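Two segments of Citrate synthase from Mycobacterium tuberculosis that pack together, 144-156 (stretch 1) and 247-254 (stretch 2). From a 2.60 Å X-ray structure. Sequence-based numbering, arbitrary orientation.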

# COMPACT_ATOMS: atom_id res chain seq x y z
N LEU A 144 -13.92 -3.51 5.36
CA LEU A 144 -13.97 -4.42 6.52
C LEU A 144 -13.84 -3.71 7.84
O LEU A 144 -14.40 -4.15 8.84
N SER A 145 -13.02 -2.66 7.86
CA SER A 145 -12.81 -1.91 9.06
C SER A 145 -14.10 -1.19 9.45
O SER A 145 -14.31 -0.87 10.61
N ALA A 146 -14.98 -0.97 8.48
CA ALA A 146 -16.30 -0.44 8.77
C ALA A 146 -17.22 -1.45 9.47
O ALA A 146 -18.17 -1.04 10.13
N TYR A 147 -17.00 -2.75 9.30
CA TYR A 147 -17.94 -3.75 9.86
C TYR A 147 -17.37 -4.56 11.00
O TYR A 147 -18.09 -5.22 11.74
N TYR A 148 -16.05 -4.56 11.11
CA TYR A 148 -15.38 -5.35 12.11
C TYR A 148 -14.44 -4.37 12.83
O TYR A 148 -13.25 -4.60 12.93
N GLN A 149 -15.05 -3.27 13.29
CA GLN A 149 -14.45 -2.29 14.22
C GLN A 149 -14.09 -2.99 15.51
O GLN A 149 -13.24 -2.57 16.28
N ASP A 150 -14.85 -4.04 15.76
CA ASP A 150 -14.69 -4.96 16.85
C ASP A 150 -13.24 -5.22 17.36
O ASP A 150 -12.98 -5.13 18.55
N ALA A 151 -12.32 -5.59 16.46
CA ALA A 151 -11.02 -6.12 16.88
C ALA A 151 -9.90 -5.54 16.06
O ALA A 151 -9.16 -6.28 15.42
N LEU A 152 -9.76 -4.22 16.07
CA LEU A 152 -8.88 -3.54 15.14
C LEU A 152 -7.57 -3.09 15.77
O LEU A 152 -6.75 -2.44 15.09
N ASP A 153 -7.36 -3.41 17.04
CA ASP A 153 -6.18 -2.90 17.72
C ASP A 153 -4.91 -3.70 17.32
O ASP A 153 -4.77 -4.91 17.63
N PRO A 154 -3.97 -3.03 16.61
CA PRO A 154 -2.80 -3.75 16.15
C PRO A 154 -1.97 -4.28 17.30
O PRO A 154 -1.33 -5.30 17.16
N MET A 155 -1.99 -3.57 18.42
CA MET A 155 -1.23 -3.98 19.60
C MET A 155 -1.87 -5.10 20.36
O MET A 155 -1.15 -5.90 20.90
N ASP A 156 -3.19 -5.15 20.46
CA ASP A 156 -3.83 -6.15 21.29
C ASP A 156 -3.81 -7.41 20.51
O ASP A 156 -4.36 -7.44 19.42
N SER A 247 3.43 1.94 10.06
CA SER A 247 2.82 3.10 10.67
C SER A 247 1.88 2.69 11.79
O SER A 247 1.30 3.54 12.45
N ARG A 248 1.77 1.39 12.02
CA ARG A 248 0.81 0.78 12.95
C ARG A 248 -0.58 0.81 12.41
O ARG A 248 -1.55 0.84 13.16
N ALA A 249 -0.69 0.79 11.11
CA ALA A 249 -1.97 0.58 10.48
C ALA A 249 -2.54 -0.72 10.97
O ALA A 249 -1.81 -1.57 11.48
N ASN A 250 -3.86 -0.88 10.87
CA ASN A 250 -4.47 -2.12 11.33
C ASN A 250 -4.24 -3.24 10.32
O ASN A 250 -3.68 -3.04 9.24
N LEU A 251 -4.64 -4.44 10.70
CA LEU A 251 -4.38 -5.62 9.89
C LEU A 251 -5.02 -5.53 8.53
O LEU A 251 -4.39 -5.82 7.54
N PHE A 252 -6.27 -5.11 8.49
CA PHE A 252 -7.00 -5.00 7.24
C PHE A 252 -6.39 -3.97 6.32
O PHE A 252 -6.32 -4.17 5.10
N THR A 253 -5.96 -2.85 6.88
CA THR A 253 -5.47 -1.77 6.06
C THR A 253 -4.14 -2.19 5.47
O THR A 253 -3.86 -1.94 4.30
N SER A 254 -3.34 -2.91 6.25
CA SER A 254 -2.08 -3.46 5.72
C SER A 254 -2.27 -4.51 4.60
O SER A 254 -1.52 -4.52 3.63

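Which residue is covered most? Phe252, the residue most covered by the opposing stretch, points its CA-to-CB bond toward stretch 1 with chi1 m. Leu144, whose CA-to-CB bond also points toward its partner (chi1 m, chi2 t), lays its CB over one ring face, 4.1 Å from the Phe252 ring centroid, a CH-pi contact. Tyr148 CB sits at the ring edge, 4.0 Å from Phe252 CE2, while the end of the Tyr148 side chain leads away. Leu152 (m, t) adds its CD2 obliquely, 3.7 Å from Phe252 CD2.

How is Asn250 used on both sides? Its CA-to-CB bond points toward stretch 1, chi1 is p, and its two polar ends serve different tasks. Asn250 ND2 donates a hydrogen bond to Ser145 OG at 3.3 Å, the one hydrogen bond across the contact. Asn250 OD1 accepts from Thr253 N at 2.9 Å, capping the helix that starts just after it. Leu152 O approaches Asn250 CB at 3.5 Å.

What closes the other end? Arg248 starts sideways (chi1 m), but its extended side chain comes nearer, bringing NH1 to 3.2 Å from Met155 CE; Met155 is m, m at its first two angles. This methyl lies oblique to the guanidinium, so the approach is by a nonpolar group and involves no salt bridge. The CA-to-CB bond of Pro154 points toward stretch 2, with Pro154 CG 3.4 Å from Arg248 O.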

# COMPACT_ATOMS: atom_id res chain seq x y z
CB LEU A 144 -12.81 -5.42 6.47
CG LEU A 144 -12.98 -6.52 5.46
CD1 LEU A 144 -11.64 -7.21 5.25
CD2 LEU A 144 -14.03 -7.51 5.96
CB SER A 145 -11.68 -0.91 8.87
OG SER A 145 -10.45 -1.58 8.66
CB ALA A 146 -16.96 0.06 7.48
CB TYR A 147 -18.40 -4.70 8.77
CG TYR A 147 -19.22 -4.04 7.74
CD1 TYR A 147 -18.62 -3.46 6.62
CD2 TYR A 147 -20.60 -3.95 7.87
CE1 TYR A 147 -19.38 -2.81 5.64
CE2 TYR A 147 -21.37 -3.30 6.91
CZ TYR A 147 -20.76 -2.75 5.80
OH TYR A 147 -21.50 -2.14 4.84
CB TYR A 148 -14.68 -6.56 11.44
CG TYR A 148 -15.70 -7.42 10.67
CD1 TYR A 148 -16.44 -8.39 11.32
CD2 TYR A 148 -15.94 -7.23 9.32
CE1 TYR A 148 -17.39 -9.18 10.65
CE2 TYR A 148 -16.88 -8.00 8.64
CZ TYR A 148 -17.62 -8.97 9.31
OH TYR A 148 -18.60 -9.72 8.63
CB GLN A 149 -15.48 -1.20 14.57
CG GLN A 149 -16.02 -0.39 13.42
CD GLN A 149 -16.95 0.73 13.88
OE1 GLN A 149 -17.89 0.50 14.63
NE2 GLN A 149 -16.68 1.95 13.41
CB ASP A 150 -15.32 -6.28 16.38
CG ASP A 150 -15.77 -7.13 17.50
OD1 ASP A 150 -15.40 -6.86 18.65
OD2 ASP A 150 -16.52 -8.09 17.23
CB ALA A 151 -11.02 -7.64 16.74
CB LEU A 152 -9.57 -2.29 14.57
CG LEU A 152 -10.60 -2.50 13.47
CD1 LEU A 152 -11.01 -1.16 12.88
CD2 LEU A 152 -10.04 -3.44 12.41
CB ASP A 153 -6.42 -2.90 19.23
CG ASP A 153 -5.26 -2.35 20.00
OD1 ASP A 153 -4.16 -2.10 19.42
OD2 ASP A 153 -5.45 -2.23 21.23
CB PRO A 154 -2.00 -2.70 15.37
CG PRO A 154 -2.88 -1.53 15.21
CD PRO A 154 -3.90 -1.60 16.31
CB MET A 155 -1.04 -2.80 20.56
CG MET A 155 -0.35 -1.64 19.90
SD MET A 155 1.12 -2.28 19.09
CE MET A 155 1.04 -1.41 17.54
CB ASP A 156 -5.27 -5.85 21.54
CG ASP A 156 -5.94 -6.94 22.34
OD1 ASP A 156 -5.70 -6.99 23.56
OD2 ASP A 156 -6.68 -7.77 21.76
CB SER A 247 2.08 3.95 9.63
OG SER A 247 0.83 3.37 9.28
CB ARG A 248 0.81 1.46 14.29
CG ARG A 248 2.15 1.56 14.89
CD ARG A 248 1.97 1.53 16.37
NE ARG A 248 3.22 1.89 17.02
CZ ARG A 248 3.50 1.58 18.28
NH1 ARG A 248 2.62 0.93 19.03
NH2 ARG A 248 4.67 1.95 18.80
CB ALA A 249 -1.82 0.59 8.97
CB ASN A 250 -5.93 -1.93 11.72
CG ASN A 250 -6.88 -1.95 10.54
OD1 ASN A 250 -6.80 -2.82 9.68
ND2 ASN A 250 -7.80 -0.99 10.50
CB LEU A 251 -4.89 -6.86 10.60
CG LEU A 251 -4.46 -8.21 10.07
CD1 LEU A 251 -3.07 -8.23 9.48
CD2 LEU A 251 -4.55 -9.20 11.22
CB PHE A 252 -8.45 -4.60 7.51
CG PHE A 252 -9.21 -5.60 8.34
CD1 PHE A 252 -8.86 -6.95 8.35
CD2 PHE A 252 -10.30 -5.19 9.12
CE1 PHE A 252 -9.57 -7.87 9.12
CE2 PHE A 252 -11.01 -6.12 9.90
CZ PHE A 252 -10.65 -7.45 9.88
CB THR A 253 -5.38 -0.46 6.86
OG1 THR A 253 -6.61 -0.25 7.57
CG2 THR A 253 -5.09 0.70 5.93
CB SER A 254 -1.22 -4.02 6.85
OG SER A 254 -1.35 -3.22 8.01